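Local coordinates for protein soluble secreted antigen MPT53 (Mycobacterium tuberculosis, PDB 1LU4) that probably oxidises reduced, unfolded secreted proteins to form their disulfide bonds, working as a disulfide oxidoreductase of the thioredoxin family, at residues P26-F31 against P101-Y106; F31-C36 against V90-Y95; S45-A50 against K76-F81. All coordinates share one frame; numbering follows the deposited sequence.

Interaction 1 of 3, residues P26-F31 against P101-Y106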
loop_
_atom_site.group_PDB
_atom_site.type_symbol
_atom_site.label_atom_id
_atom_site.label_comp_id
_atom_site.label_asym_id
_atom_site.label_seq_id
_atom_site.Cartn_x
_atom_site.Cartn_y
_atom_site.Cartn_z
ATOM N N PRO A 26 -7.485 6.124 9.978
ATOM C CA PRO A 26 -7.278 4.730 9.585
ATOM C C PRO A 26 -6.668 4.698 8.163
ATOM O O PRO A 26 -7.063 5.452 7.277
ATOM C CB PRO A 26 -8.684 4.139 9.557
ATOM C CG PRO A 26 -9.649 5.274 9.626
ATOM C CD PRO A 26 -8.928 6.488 10.086
ATOM N N ALA A 27 -5.672 3.830 8.007
ATOM C CA ALA A 27 -4.966 3.810 6.738
ATOM C C ALA A 27 -4.404 2.416 6.485
ATOM O O ALA A 27 -4.190 1.637 7.449
ATOM C CB ALA A 27 -3.839 4.856 6.768
ATOM N N VAL A 28 -4.114 2.147 5.238
ATOM C CA VAL A 28 -3.475 0.883 4.856
ATOM C C VAL A 28 -2.329 1.261 3.919
ATOM O O VAL A 28 -2.542 1.904 2.895
ATOM C CB VAL A 28 -4.463 -0.067 4.162
ATOM C CG1 VAL A 28 -3.733 -1.335 3.658
ATOM C CG2 VAL A 28 -5.645 -0.468 5.040
ATOM N N LEU A 29 -1.109 0.775 4.272
ATOM C CA LEU A 29 -0.002 0.809 3.331
ATOM C C LEU A 29 0.127 -0.562 2.684
ATOM O O LEU A 29 0.072 -1.590 3.392
ATOM C CB LEU A 29 1.329 1.136 4.017
ATOM C CG LEU A 29 1.373 2.403 4.863
ATOM C CD1 LEU A 29 2.767 2.596 5.440
ATOM C CD2 LEU A 29 0.884 3.643 4.092
ATOM N N TRP A 30 0.316 -0.594 1.372
ATOM C CA TRP A 30 0.479 -1.840 0.658
ATOM C C TRP A 30 1.726 -1.725 -0.194
ATOM O O TRP A 30 1.792 -0.921 -1.127
ATOM C CB TRP A 30 -0.743 -2.129 -0.211
ATOM C CG TRP A 30 -0.718 -3.434 -0.951
ATOM C CD1 TRP A 30 -0.533 -4.690 -0.437
ATOM C CD2 TRP A 30 -0.946 -3.643 -2.356
ATOM N NE1 TRP A 30 -0.604 -5.650 -1.409
ATOM C CE2 TRP A 30 -0.859 -5.028 -2.589
ATOM C CE3 TRP A 30 -1.214 -2.759 -3.415
ATOM C CZ2 TRP A 30 -1.033 -5.560 -3.875
ATOM C CZ3 TRP A 30 -1.388 -3.305 -4.707
ATOM C CH2 TRP A 30 -1.289 -4.684 -4.887
ATOM N N PHE A 31 2.732 -2.540 0.156
ATOM C CA PHE A 31 4.029 -2.545 -0.563
ATOM C C PHE A 31 3.989 -3.586 -1.624
ATOM O O PHE A 31 3.790 -4.793 -1.347
ATOM C CB PHE A 31 5.152 -2.872 0.459
ATOM C CG PHE A 31 5.327 -1.792 1.501
ATOM C CD1 PHE A 31 4.536 -1.736 2.657
ATOM C CD2 PHE A 31 6.304 -0.798 1.327
ATOM C CE1 PHE A 31 4.730 -0.738 3.587
ATOM C CE2 PHE A 31 6.474 0.214 2.266
ATOM C CZ PHE A 31 5.679 0.273 3.404
ATOM N N PRO A 101 4.265 -9.081 -1.394
ATOM C CA PRO A 101 3.485 -7.941 -0.896
ATOM C C PRO A 101 3.526 -7.868 0.628
ATOM O O PRO A 101 3.687 -8.838 1.362
ATOM C CB PRO A 101 2.075 -8.319 -1.353
ATOM C CG PRO A 101 2.018 -9.819 -1.498
ATOM C CD PRO A 101 3.428 -10.287 -1.690
ATOM N N ALA A 102 3.347 -6.636 1.131
ATOM C CA ALA A 102 3.274 -6.446 2.580
ATOM C C ALA A 102 2.213 -5.396 2.845
ATOM O O ALA A 102 2.068 -4.467 2.077
ATOM C CB ALA A 102 4.580 -5.983 3.195
ATOM N N PHE A 103 1.487 -5.558 3.946
ATOM C CA PHE A 103 0.481 -4.620 4.408
ATOM C C PHE A 103 0.846 -4.055 5.776
ATOM O O PHE A 103 1.290 -4.829 6.631
ATOM C CB PHE A 103 -0.861 -5.307 4.556
ATOM C CG PHE A 103 -1.518 -5.842 3.313
ATOM C CD1 PHE A 103 -1.129 -7.100 2.827
ATOM C CD2 PHE A 103 -2.498 -5.120 2.690
ATOM C CE1 PHE A 103 -1.763 -7.607 1.715
ATOM C CE2 PHE A 103 -3.140 -5.629 1.561
ATOM C CZ PHE A 103 -2.750 -6.861 1.111
ATOM N N VAL A 104 0.566 -2.777 5.961
ATOM C CA VAL A 104 0.540 -2.170 7.280
ATOM C C VAL A 104 -0.840 -1.594 7.465
ATOM O O VAL A 104 -1.251 -0.716 6.735
ATOM C CB VAL A 104 1.631 -1.125 7.484
ATOM C CG1 VAL A 104 1.599 -0.599 8.902
ATOM C CG2 VAL A 104 3.071 -1.645 7.154
ATOM N N PHE A 105 -1.532 -2.069 8.524
ATOM C CA PHE A 105 -2.897 -1.663 8.830
ATOM C C PHE A 105 -2.852 -0.693 9.997
ATOM O O PHE A 105 -2.545 -1.131 11.139
ATOM C CB PHE A 105 -3.705 -2.910 9.180
ATOM C CG PHE A 105 -3.947 -3.828 8.014
ATOM C CD1 PHE A 105 -4.941 -3.578 7.093
ATOM C CD2 PHE A 105 -3.115 -4.946 7.853
ATOM C CE1 PHE A 105 -5.137 -4.394 6.023
ATOM C CE2 PHE A 105 -3.305 -5.799 6.775
ATOM C CZ PHE A 105 -4.315 -5.510 5.871
ATOM N N TYR A 106 -3.115 0.586 9.777
ATOM C CA TYR A 106 -3.049 1.608 10.824
ATOM C C TYR A 106 -4.431 2.001 11.311
ATOM O O TYR A 106 -5.346 2.286 10.548
ATOM C CB TYR A 106 -2.501 2.870 10.240
ATOM C CG TYR A 106 -0.978 2.993 10.161
ATOM C CD1 TYR A 106 -0.266 3.235 11.313
ATOM C CD2 TYR A 106 -0.320 2.850 8.977
ATOM C CE1 TYR A 106 1.092 3.348 11.262
ATOM C CE2 TYR A 106 1.075 2.986 8.916
ATOM C CZ TYR A 106 1.764 3.227 10.066
ATOM O OH TYR A 106 3.137 3.353 10.007
#
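The antiparallel strand pair at the heart of the thioredoxin-fold sheet is formed here, with A27, L29 and F31 facing Y106, V104 and A102 in hydrogen-bonded pairs. The strand axes come within 4.7 Å and run at 169° to each other. Each pair exchanges two backbone N-H...O=C bonds, six in all; that from F31 N to A102 O is 2.8 Å, and the return bond from A102 N lies on a lone pair of F31 O. F31 O also receives a CA-H contact from P101, which follows a cis peptide bond, with CA 3.2 Å away.

On the face carrying V28, W30, F103 and F105, the W30 and F103 side chains lie side by side and point the same way. W30 CG, anti to the backbone N (chi1 -177°), sits beside the carbonyl carbon, and the indole meets F103 with its five-membered ring. W30 CD1 rests over one face of the F103 ring, displaced toward the rim, 3.4 Å from F103 CE2; the rings are oblique, their planes 36° apart. V28 splits its methyls: CG1 reaches the edge of the F103 ring at CD2, and CG2 lies 3.8 Å from F105 CD1. On the opposite face L29 CD1 sits in the plane of the Y106 ring, at its edge, 3.9 Å from CE2, while F31 CE1 touches V104 CG2 at 4.0 Å.

Helix 37-52 covers W30, whose NE1 is hydrogen-bonded to E42 OE1, and helix 124-133 covers V28, F103 and F105. The Y106 hydroxyl is hydrogen-bonded to A1 N. The chemistry divides cleanly: paired peptide groups satisfy one another within the sheet, whereas aromatic and aliphatic groups meet above and below it, and the few buried polar tips find their partners beyond the two strands.

Interaction 2 of 3, residues F31-C36 against V90-Y95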
loop_
_atom_site.group_PDB
_atom_site.type_symbol
_atom_site.label_atom_id
_atom_site.label_comp_id
_atom_site.label_asym_id
_atom_site.label_seq_id
_atom_site.Cartn_x
_atom_site.Cartn_y
_atom_site.Cartn_z
ATOM N N PHE A 31 2.732 -2.540 0.156
ATOM C CA PHE A 31 4.029 -2.545 -0.563
ATOM C C PHE A 31 3.989 -3.586 -1.624
ATOM O O PHE A 31 3.790 -4.793 -1.347
ATOM C CB PHE A 31 5.152 -2.872 0.459
ATOM C CG PHE A 31 5.327 -1.792 1.501
ATOM C CD1 PHE A 31 4.536 -1.736 2.657
ATOM C CD2 PHE A 31 6.304 -0.798 1.327
ATOM C CE1 PHE A 31 4.730 -0.738 3.587
ATOM C CE2 PHE A 31 6.474 0.214 2.266
ATOM C CZ PHE A 31 5.679 0.273 3.404
ATOM N N TRP A 32 4.163 -3.165 -2.869
ATOM C CA TRP A 32 3.991 -4.083 -4.028
ATOM C C TRP A 32 5.060 -3.831 -5.068
ATOM O O TRP A 32 5.762 -2.816 -5.107
ATOM C CB TRP A 32 2.614 -3.824 -4.615
ATOM C CG TRP A 32 2.234 -2.494 -5.154
ATOM C CD1 TRP A 32 1.661 -1.484 -4.446
ATOM C CD2 TRP A 32 2.362 -2.012 -6.501
ATOM N NE1 TRP A 32 1.410 -0.387 -5.236
ATOM C CE2 TRP A 32 1.826 -0.698 -6.511
ATOM C CE3 TRP A 32 2.858 -2.559 -7.683
ATOM C CZ2 TRP A 32 1.768 0.085 -7.672
ATOM C CZ3 TRP A 32 2.803 -1.783 -8.828
ATOM C CH2 TRP A 32 2.279 -0.467 -8.823
ATOM N N THR A 33 5.180 -4.851 -5.967
ATOM C CA THR A 33 5.921 -4.667 -7.196
ATOM C C THR A 33 5.071 -5.233 -8.326
ATOM O O THR A 33 4.313 -6.171 -8.099
ATOM C CB THR A 33 7.295 -5.399 -7.156
ATOM O OG1 THR A 33 7.114 -6.855 -7.163
ATOM C CG2 THR A 33 8.195 -5.041 -6.025
ATOM N N PRO A 34 5.144 -4.682 -9.563
ATOM C CA PRO A 34 4.138 -5.052 -10.556
ATOM C C PRO A 34 4.310 -6.436 -11.138
ATOM O O PRO A 34 3.372 -6.961 -11.761
ATOM C CB PRO A 34 4.294 -3.948 -11.616
ATOM C CG PRO A 34 5.712 -3.429 -11.442
ATOM C CD PRO A 34 5.921 -3.523 -9.927
ATOM N N TRP A 35 5.503 -7.034 -10.964
ATOM C CA TRP A 35 5.793 -8.300 -11.587
ATOM C C TRP A 35 5.674 -9.432 -10.610
ATOM O O TRP A 35 5.878 -10.616 -10.987
ATOM C CB TRP A 35 7.226 -8.222 -12.149
ATOM C CG TRP A 35 8.241 -7.489 -11.295
ATOM C CD1 TRP A 35 8.673 -6.200 -11.528
ATOM C CD2 TRP A 35 8.932 -7.920 -10.129
ATOM N NE1 TRP A 35 9.617 -5.821 -10.561
ATOM C CE2 TRP A 35 9.774 -6.898 -9.720
ATOM C CE3 TRP A 35 8.915 -9.154 -9.439
ATOM C CZ2 TRP A 35 10.615 -6.988 -8.598
ATOM C CZ3 TRP A 35 9.744 -9.278 -8.347
ATOM C CH2 TRP A 35 10.581 -8.186 -7.978
ATOM N N CYS A 36 5.242 -9.169 -9.381
ATOM C CA CYS A 36 5.078 -10.219 -8.399
ATOM C C CYS A 36 3.730 -10.921 -8.565
ATOM O O CYS A 36 2.681 -10.221 -8.580
ATOM C CB CYS A 36 5.186 -9.639 -6.981
ATOM S SG CYS A 36 4.644 -10.781 -5.695
ATOM N N VAL A 90 13.604 3.929 -0.367
ATOM C CA VAL A 90 13.772 4.594 0.916
ATOM C C VAL A 90 12.589 4.376 1.854
ATOM O O VAL A 90 12.773 4.161 3.043
ATOM C CB VAL A 90 14.069 6.087 0.660
ATOM C CG1 VAL A 90 13.983 6.948 1.924
ATOM C CG2 VAL A 90 15.461 6.265 0.017
ATOM N N ILE A 91 11.364 4.452 1.308
ATOM C CA ILE A 91 10.217 4.196 2.210
ATOM C C ILE A 91 10.140 2.736 2.564
ATOM O O ILE A 91 9.864 2.368 3.728
ATOM C CB ILE A 91 8.886 4.693 1.556
ATOM C CG1 ILE A 91 9.004 6.186 1.170
ATOM C CG2 ILE A 91 7.722 4.404 2.455
ATOM C CD1 ILE A 91 7.844 6.548 0.228
ATOM N N TRP A 92 10.422 1.839 1.624
ATOM C CA TRP A 92 10.437 0.413 1.912
ATOM C C TRP A 92 11.245 0.020 3.054
ATOM O O TRP A 92 11.149 -0.645 4.012
ATOM C CB TRP A 92 10.863 -0.437 0.762
ATOM C CG TRP A 92 9.776 -0.622 -0.210
ATOM C CD1 TRP A 92 9.083 0.334 -0.882
ATOM C CD2 TRP A 92 9.247 -1.888 -0.633
ATOM N NE1 TRP A 92 8.200 -0.190 -1.675
ATOM C CE2 TRP A 92 8.248 -1.560 -1.572
ATOM C CE3 TRP A 92 9.461 -3.243 -0.372
ATOM C CZ2 TRP A 92 7.378 -2.368 -2.337
ATOM C CZ3 TRP A 92 8.655 -4.135 -1.079
ATOM C CH2 TRP A 92 7.702 -3.675 -1.982
ATOM N N ALA A 93 12.374 0.868 3.080
ATOM C CA ALA A 93 13.803 0.668 4.248
ATOM C C ALA A 93 13.128 1.168 5.481
ATOM O O ALA A 93 13.351 0.554 6.510
ATOM C CB ALA A 93 14.937 1.364 3.744
ATOM N N ARG A 94 12.363 2.256 5.466
ATOM C CA ARG A 94 11.838 2.873 6.680
ATOM C C ARG A 94 10.929 1.881 7.372
ATOM O O ARG A 94 10.843 1.870 8.595
ATOM C CB ARG A 94 11.213 4.229 6.299
ATOM C CG ARG A 94 10.583 4.970 7.468
ATOM C CD ARG A 94 9.959 6.187 6.754
ATOM N NE ARG A 94 10.947 7.239 6.816
ATOM C CZ ARG A 94 11.162 8.165 7.728
ATOM N NH1 ARG A 94 10.430 8.300 8.826
ATOM N NH2 ARG A 94 12.161 8.996 7.509
ATOM N N TYR A 95 10.224 1.064 6.571
ATOM C CA TYR A 95 9.280 0.140 7.084
ATOM C C TYR A 95 9.870 -1.227 7.204
ATOM O O TYR A 95 9.031 -2.082 7.512
ATOM C CB TYR A 95 8.000 0.076 6.164
ATOM C CG TYR A 95 7.120 1.233 6.613
ATOM C CD1 TYR A 95 6.207 0.999 7.650
ATOM C CD2 TYR A 95 7.249 2.493 6.055
ATOM C CE1 TYR A 95 5.380 2.002 8.114
ATOM C CE2 TYR A 95 6.436 3.531 6.525
ATOM C CZ TYR A 95 5.514 3.244 7.550
ATOM O OH TYR A 95 4.780 4.311 7.964
#
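F31 drives the edge of its ring into the face of the W92 indole, an edge-to-face pair with planes at 83° and the F31 ring centroid 4.8 Å from that of the five-membered ring. W92 was modelled in two conformers, and this account holds for one of them. F31 CD2 stands over the indole, offset toward its rim, and F31 CB adds a CH-pi contact 3.8 Å from the centroid of the W92 six-membered ring. The two side chains slide past each other in opposite directions. In this conformer the indole edge also meets the backbone, W92 CZ2 lying 3.2 Å from W32 O, an approach left doubtful by the second copy. At the far end of the phenyl, CZ presses on Y95, 3.6 Å from its CB; these side chains cross at about a right angle, completing an aromatic cluster.

Away from this cluster the contact thins. F31 CE2 is 4.4 Å from I91 CG2, and T33 CG2 only brushes W92 CH2 at 4.3 Å. The loose side is the type I turn from T33 to C36 and the solvent-exposed outer face of helix 90-94.

At the start of that helix the D86 carboxylate accepts from I91 N (OD1) and W92 N (OD2). I91 rests on I61 of strand 57-62, W92 meets F31 of strand 27-32, and Y95, just past the helix, packs on V104 of strand 102-106.

Interaction 3 of 3, residues S45-A50 against K76-F81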
loop_
_atom_site.group_PDB
_atom_site.type_symbol
_atom_site.label_atom_id
_atom_site.label_comp_id
_atom_site.label_asym_id
_atom_site.label_seq_id
_atom_site.Cartn_x
_atom_site.Cartn_y
_atom_site.Cartn_z
ATOM N N SER A 45 -8.397 -7.395 -5.081
ATOM C CA SER A 45 -8.933 -7.244 -3.741
ATOM C C SER A 45 -8.632 -5.893 -3.167
ATOM O O SER A 45 -9.487 -5.281 -2.508
ATOM C CB SER A 45 -8.339 -8.338 -2.835
ATOM O OG SER A 45 -8.821 -9.596 -3.335
ATOM N N LEU A 46 -7.424 -5.365 -3.333
ATOM C CA LEU A 46 -7.109 -3.962 -2.932
ATOM C C LEU A 46 -8.071 -3.023 -3.611
ATOM O O LEU A 46 -8.613 -2.116 -2.973
ATOM C CB LEU A 46 -5.682 -3.534 -3.317
ATOM C CG LEU A 46 -4.553 -3.828 -2.341
ATOM C CD1 LEU A 46 -4.694 -3.019 -1.028
ATOM C CD2 LEU A 46 -4.418 -5.308 -2.025
ATOM N N SER A 47 -8.298 -3.215 -4.923
ATOM C CA SER A 47 -9.154 -2.256 -5.635
ATOM C C SER A 47 -10.560 -2.228 -5.060
ATOM O O SER A 47 -11.131 -1.165 -4.781
ATOM C CB SER A 47 -9.250 -2.723 -7.099
ATOM O OG SER A 47 -10.110 -1.825 -7.786
ATOM N N GLN A 48 -11.105 -3.397 -4.808
ATOM C CA GLN A 48 -12.491 -3.523 -4.306
ATOM C C GLN A 48 -12.591 -3.076 -2.863
ATOM O O GLN A 48 -13.515 -2.358 -2.487
ATOM C CB GLN A 48 -12.935 -4.987 -4.465
ATOM C CG GLN A 48 -13.223 -5.361 -5.927
ATOM C CD GLN A 48 -14.386 -4.591 -6.480
ATOM O OE1 GLN A 48 -14.259 -3.831 -7.494
ATOM N NE2 GLN A 48 -15.544 -4.736 -5.873
ATOM N N VAL A 49 -11.686 -3.516 -2.002
ATOM C CA VAL A 49 -11.763 -3.159 -0.584
ATOM C C VAL A 49 -11.542 -1.663 -0.387
ATOM O O VAL A 49 -12.247 -1.033 0.407
ATOM C CB VAL A 49 -10.876 -4.045 0.271
ATOM C CG1 VAL A 49 -10.953 -3.607 1.751
ATOM C CG2 VAL A 49 -11.271 -5.512 0.151
ATOM N N ALA A 50 -10.621 -1.058 -1.117
ATOM C CA ALA A 50 -10.391 0.391 -1.013
ATOM C C ALA A 50 -11.681 1.096 -1.431
ATOM O O ALA A 50 -12.119 2.049 -0.788
ATOM C CB ALA A 50 -9.215 0.825 -1.856
ATOM N N LYS A 76 -4.435 -1.711 -14.896
ATOM C CA LYS A 76 -5.017 -3.023 -15.110
ATOM C C LYS A 76 -5.957 -3.440 -13.991
ATOM O O LYS A 76 -6.983 -4.031 -14.268
ATOM C CB LYS A 76 -3.877 -4.045 -15.250
ATOM C CG LYS A 76 -4.315 -5.508 -15.377
ATOM C CD LYS A 76 -3.068 -6.365 -15.599
ATOM C CE LYS A 76 -3.550 -7.830 -15.707
ATOM N NZ LYS A 76 -2.356 -8.672 -15.894
ATOM N N TYR A 77 -5.569 -3.115 -12.741
ATOM C CA TYR A 77 -6.324 -3.548 -11.601
ATOM C C TYR A 77 -7.175 -2.452 -11.000
ATOM O O TYR A 77 -7.843 -2.688 -9.979
ATOM C CB TYR A 77 -5.401 -4.170 -10.529
ATOM C CG TYR A 77 -4.694 -5.393 -11.059
ATOM C CD1 TYR A 77 -5.420 -6.535 -11.362
ATOM C CD2 TYR A 77 -3.314 -5.438 -11.232
ATOM C CE1 TYR A 77 -4.822 -7.704 -11.835
ATOM C CE2 TYR A 77 -2.691 -6.594 -11.715
ATOM C CZ TYR A 77 -3.439 -7.704 -11.995
ATOM O OH TYR A 77 -2.865 -8.853 -12.497
ATOM N N ASN A 78 -7.218 -1.297 -11.636
ATOM C CA ASN A 78 -8.108 -0.211 -11.165
ATOM C C ASN A 78 -7.842 0.123 -9.711
ATOM O O ASN A 78 -8.730 0.182 -8.859
ATOM C CB ASN A 78 -9.571 -0.638 -11.361
ATOM C CG ASN A 78 -10.474 0.550 -11.352
ATOM O OD1 ASN A 78 -10.031 1.699 -11.211
ATOM N ND2 ASN A 78 -11.768 0.309 -11.491
ATOM N N LEU A 79 -6.570 0.396 -9.390
ATOM C CA LEU A 79 -6.190 0.764 -8.006
ATOM C C LEU A 79 -6.403 2.246 -7.817
ATOM O O LEU A 79 -5.524 3.065 -8.046
ATOM C CB LEU A 79 -4.739 0.364 -7.710
ATOM C CG LEU A 79 -4.438 -1.112 -7.933
ATOM C CD1 LEU A 79 -2.973 -1.430 -7.601
ATOM C CD2 LEU A 79 -5.292 -1.982 -7.049
ATOM N N ASN A 80 -7.650 2.596 -7.432
ATOM C CA ASN A 80 -8.019 4.002 -7.349
ATOM C C ASN A 80 -7.697 4.598 -5.993
ATOM O O ASN A 80 -8.588 4.968 -5.180
ATOM C CB ASN A 80 -9.528 4.140 -7.639
ATOM C CG ASN A 80 -9.971 5.586 -7.677
ATOM O OD1 ASN A 80 -9.191 6.468 -8.024
ATOM N ND2 ASN A 80 -11.205 5.832 -7.357
ATOM N N PHE A 81 -6.421 4.720 -5.728
ATOM C CA PHE A 81 -5.894 5.297 -4.522
ATOM C C PHE A 81 -4.458 5.716 -4.813
ATOM O O PHE A 81 -3.893 5.343 -5.848
ATOM C CB PHE A 81 -5.990 4.358 -3.306
ATOM C CG PHE A 81 -5.482 2.957 -3.538
ATOM C CD1 PHE A 81 -4.100 2.678 -3.424
ATOM C CD2 PHE A 81 -6.328 1.906 -3.825
ATOM C CE1 PHE A 81 -3.650 1.370 -3.571
ATOM C CE2 PHE A 81 -5.887 0.600 -3.954
ATOM C CZ PHE A 81 -4.523 0.358 -3.822
HETATM O O HOH W 1 -9.722 1.214 -5.604
#
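S47 and N78 meet where the outer side of helix 37-52 passes the chain leaving helix 67-77. S47 OG lies anti to its backbone N (chi1 178°), which turns the hydroxyl to N78 O for a 2.7 Å hydrogen bond. The donor stands above the carbonyl plane, 48° out of it. S47 CB lies 3.2 Å from the preceding carbonyl oxygen, Y77 O. N78, with positive phi, closes helix 67-77 in a Schellman motif. A water adds a second link: it donates to S47 O at 2.9 Å and accepts from N80 N at 3.1 Å.

Beside this polar seam the apolar groups meet. L79 extends one methyl, CD2, toward the helix, 4.0 Å from S47 CB and 4.1 Å from L46 CB. F81 CG sits between the backbone N and the carbonyl carbon (chi1 49°). A50 CB and L46 O approach the F81 ring obliquely, with CD2 3.7 Å from A50 CB and CZ close to L46 CB. Residues 46 and 50, one helical turn apart, thus meet neighbouring atoms of a single phenyl ring.

The Y77 ring leads away from the contact and packs on A43 and P44, with OH hydrogen-bonded to N40 ND2. On the inner side L46 and L79 both reach W30, while L46 and A50 rest on F58 of strand 57-62, so the junction joins two helices that flank the same face of the sheet. Two kinds of chemistry combine here: a serine hydroxyl and a water tie backbone polar groups together, whereas the two buried leucines, with A50 and F81, make van der Waals contacts between carbons.

In the fold
Interactions 2 and 3 are both nested inside the chain loop closed by interaction 1, and they lie on opposite sides of the chain's centre, about 17 Å between centres. Interaction 1 lies between them. It shares F31 and strand 27-32 with interaction 2, about 11 Å away between centres, and Y106 OH probably hydrogen-bonds Y95 OH at 2.8 Å. Toward interaction 3, about 13 Å away, W30 CD2 packs on L46 CG at 3.6 Å. The predicted redox-active pair, not disulfide-bonded here, is C36 at the N-cap of helix 37-52 and C39 in its first turn; the cis-proline P101 of interaction 1 lies beside it, its CD 4.2 Å from C36 SG, as in other thioredoxin-fold proteins.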